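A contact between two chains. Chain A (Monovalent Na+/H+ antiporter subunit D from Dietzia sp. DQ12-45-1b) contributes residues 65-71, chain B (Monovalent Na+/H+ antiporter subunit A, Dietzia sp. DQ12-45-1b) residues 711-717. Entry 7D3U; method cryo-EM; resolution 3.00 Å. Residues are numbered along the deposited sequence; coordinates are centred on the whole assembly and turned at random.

Chain A 65-71: LWAPGVS
Chain B, residues 711-717: DVGRYFL

The contact pairs an irregular segment of subunit D, A:Leu65 to A:Ser71, with a helical segment of subunit A, B:Asp711 to B:Leu717. It buries 260 Å², both sides summed. No hydrogen bond crosses it; packing holds it together.

The chain B backbone is regular helix, with phi/psi near -65/-40. B:Tyr715 N hydrogen-bonds to B:Asp711 O, B:Phe716 N to B:Val712 O and B:Leu717 N to B:Gly713 O, each at 2.9 Å. The helix continues beyond B:Leu717. B:Val712 and B:Tyr715, three residues apart, have CA-to-CB bonds toward chain A; that of B:Phe716 points sideways.

A:Leu65 has phi/psi 61/47, chi1 m and chi2 t, and makes no contact. The chain A backbone is extended at A:Trp66 (-95/-176) and A:Ala67 (-64/146). A type II turn follows, with A:Pro68 (-63/125, C-gamma exo) and A:Gly69 (102/-21) at its corners, and leads to A:Val70 (-87/-45). A hydrogen bond from A:Val70 N to A:Ala67 O, 3.0 Å, closes the turn. The positive phi at A:Gly69 suits glycine, since a CB there would jam against the carbonyl O of A:Pro68. A:Ser71 follows at -98/-180, with chi1 p. The nearest CA atoms are those of A:Val70 and B:Val712, 5.8 Å apart.

Apolar packing centres on A:Val70, which has the largest covered area, 84 Å². Its CA-to-CB bond points sideways, and chi1 is t (173°). A:Val70 CG1 lies 3.5 Å from B:Tyr715 CE2 and 3.5 Å from B:Phe716 CE1. CG1 alone touches both aromatic rings. B:Phe716 also starts sideways, but chi1 m (-72°) and chi2 -32° bring its end nearer.

A CH-pi contact adds to this packing. A:Val70 CG2 sits over one face of the B:Tyr715 ring, 3.8 Å from the ring centroid and 19° off the normal. The CA-to-CB bond of B:Tyr715 points toward chain A, with chi1 t (179°) and chi2 86°. B:Tyr715 OH reaches 4.4 Å from A:Trp66 CE3, obliquely to the indole. A:Trp66 has chi1 m (-64°) and chi2 120°. Both A:Trp66 NE1 and B:Tyr715 OH have hydrogen bonds elsewhere in the structure.

A backbone-to-methyl contact completes the interface. The CA-to-CB bond of B:Val712 points toward chain A, and chi1 m (-62°) places B:Val712 CG1 3.3 Å from A:Gly69 O. The same B:Val712 CG1 is 4.4 Å from A:Val70 CA. B:Val712 is buried and apolar, and its methyl fits against the turn.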

# COMPACT_ATOMS: atom_id res chain seq x y z
N LEU A 65 -3.82 -31.44 11.77
CA LEU A 65 -3.60 -32.82 11.32
C LEU A 65 -4.90 -33.49 10.87
O LEU A 65 -5.19 -34.63 11.24
CB LEU A 65 -2.90 -33.64 12.40
CG LEU A 65 -1.42 -33.32 12.63
CD1 LEU A 65 -0.85 -34.21 13.71
CD2 LEU A 65 -0.64 -33.47 11.34
N TRP A 66 -5.68 -32.77 10.07
CA TRP A 66 -6.86 -33.35 9.47
C TRP A 66 -6.52 -33.87 8.07
O TRP A 66 -5.36 -33.83 7.63
CB TRP A 66 -8.00 -32.34 9.42
CG TRP A 66 -8.48 -31.92 10.78
CD1 TRP A 66 -8.47 -30.66 11.29
CD2 TRP A 66 -9.02 -32.76 11.80
NE1 TRP A 66 -8.98 -30.66 12.56
CE2 TRP A 66 -9.33 -31.94 12.90
CE3 TRP A 66 -9.28 -34.13 11.89
CZ2 TRP A 66 -9.88 -32.44 14.08
CZ3 TRP A 66 -9.82 -34.62 13.06
CH2 TRP A 66 -10.12 -33.78 14.14
N ALA A 67 -7.53 -34.36 7.36
CA ALA A 67 -7.30 -34.88 6.02
C ALA A 67 -6.84 -33.76 5.09
O ALA A 67 -7.25 -32.60 5.25
CB ALA A 67 -8.58 -35.52 5.48
N PRO A 68 -5.99 -34.06 4.12
CA PRO A 68 -5.55 -33.03 3.17
C PRO A 68 -6.72 -32.50 2.36
O PRO A 68 -7.45 -33.26 1.72
CB PRO A 68 -4.54 -33.78 2.29
CG PRO A 68 -4.09 -34.94 3.11
CD PRO A 68 -5.29 -35.34 3.91
N GLY A 69 -6.90 -31.19 2.40
CA GLY A 69 -8.03 -30.54 1.78
C GLY A 69 -9.12 -30.13 2.75
O GLY A 69 -9.92 -29.25 2.42
N VAL A 70 -9.16 -30.75 3.93
CA VAL A 70 -10.15 -30.38 4.94
C VAL A 70 -9.64 -29.24 5.82
O VAL A 70 -10.38 -28.30 6.10
CB VAL A 70 -10.50 -31.62 5.79
CG1 VAL A 70 -11.38 -31.23 6.96
CG2 VAL A 70 -11.18 -32.67 4.93
N SER A 71 -8.39 -29.31 6.25
CA SER A 71 -7.81 -28.33 7.14
C SER A 71 -7.00 -27.30 6.34
O SER A 71 -6.91 -27.36 5.11
CB SER A 71 -6.93 -29.01 8.19
OG SER A 71 -5.86 -29.70 7.57
N ASP B 711 -17.05 -31.39 -1.49
CA ASP B 711 -16.53 -32.59 -0.84
C ASP B 711 -16.14 -32.31 0.60
O ASP B 711 -16.34 -33.15 1.48
CB ASP B 711 -15.34 -33.14 -1.63
CG ASP B 711 -15.67 -34.43 -2.34
OD1 ASP B 711 -16.76 -34.99 -2.09
OD2 ASP B 711 -14.84 -34.89 -3.16
N VAL B 712 -15.60 -31.12 0.87
CA VAL B 712 -15.30 -30.75 2.25
C VAL B 712 -16.59 -30.55 3.03
O VAL B 712 -16.64 -30.83 4.24
CB VAL B 712 -14.40 -29.51 2.30
CG1 VAL B 712 -13.07 -29.79 1.64
CG2 VAL B 712 -15.08 -28.34 1.62
N GLY B 713 -17.65 -30.10 2.38
CA GLY B 713 -18.93 -30.00 3.05
C GLY B 713 -19.49 -31.36 3.42
O GLY B 713 -19.96 -31.57 4.54
N ARG B 714 -19.46 -32.29 2.47
CA ARG B 714 -19.88 -33.66 2.76
C ARG B 714 -19.04 -34.27 3.87
O ARG B 714 -19.56 -35.01 4.71
CB ARG B 714 -19.81 -34.51 1.50
CG ARG B 714 -20.20 -35.96 1.69
CD ARG B 714 -21.63 -36.09 2.17
NE ARG B 714 -22.24 -37.34 1.75
CZ ARG B 714 -22.86 -37.52 0.58
NH1 ARG B 714 -22.94 -36.51 -0.28
NH2 ARG B 714 -23.39 -38.69 0.28
N TYR B 715 -17.74 -33.96 3.90
CA TYR B 715 -16.89 -34.46 4.98
C TYR B 715 -17.32 -33.88 6.32
O TYR B 715 -17.47 -34.62 7.30
CB TYR B 715 -15.43 -34.12 4.69
CG TYR B 715 -14.48 -34.57 5.77
CD1 TYR B 715 -13.96 -35.85 5.78
CD2 TYR B 715 -14.10 -33.71 6.79
CE1 TYR B 715 -13.10 -36.27 6.77
CE2 TYR B 715 -13.24 -34.11 7.79
CZ TYR B 715 -12.74 -35.39 7.77
OH TYR B 715 -11.88 -35.80 8.76
N PHE B 716 -17.50 -32.56 6.39
CA PHE B 716 -17.90 -31.93 7.64
C PHE B 716 -19.22 -32.49 8.15
O PHE B 716 -19.36 -32.78 9.34
CB PHE B 716 -18.00 -30.41 7.46
CG PHE B 716 -16.68 -29.73 7.32
CD1 PHE B 716 -15.56 -30.22 7.96
CD2 PHE B 716 -16.55 -28.59 6.54
CE1 PHE B 716 -14.34 -29.60 7.83
CE2 PHE B 716 -15.33 -27.97 6.41
CZ PHE B 716 -14.22 -28.47 7.05
N LEU B 717 -20.20 -32.67 7.26
CA LEU B 717 -21.47 -33.23 7.71
C LEU B 717 -21.35 -34.71 8.05
O LEU B 717 -22.13 -35.23 8.86
CB LEU B 717 -22.57 -33.01 6.67
CG LEU B 717 -22.69 -31.62 6.05
CD1 LEU B 717 -23.73 -31.63 4.95
CD2 LEU B 717 -23.04 -30.60 7.11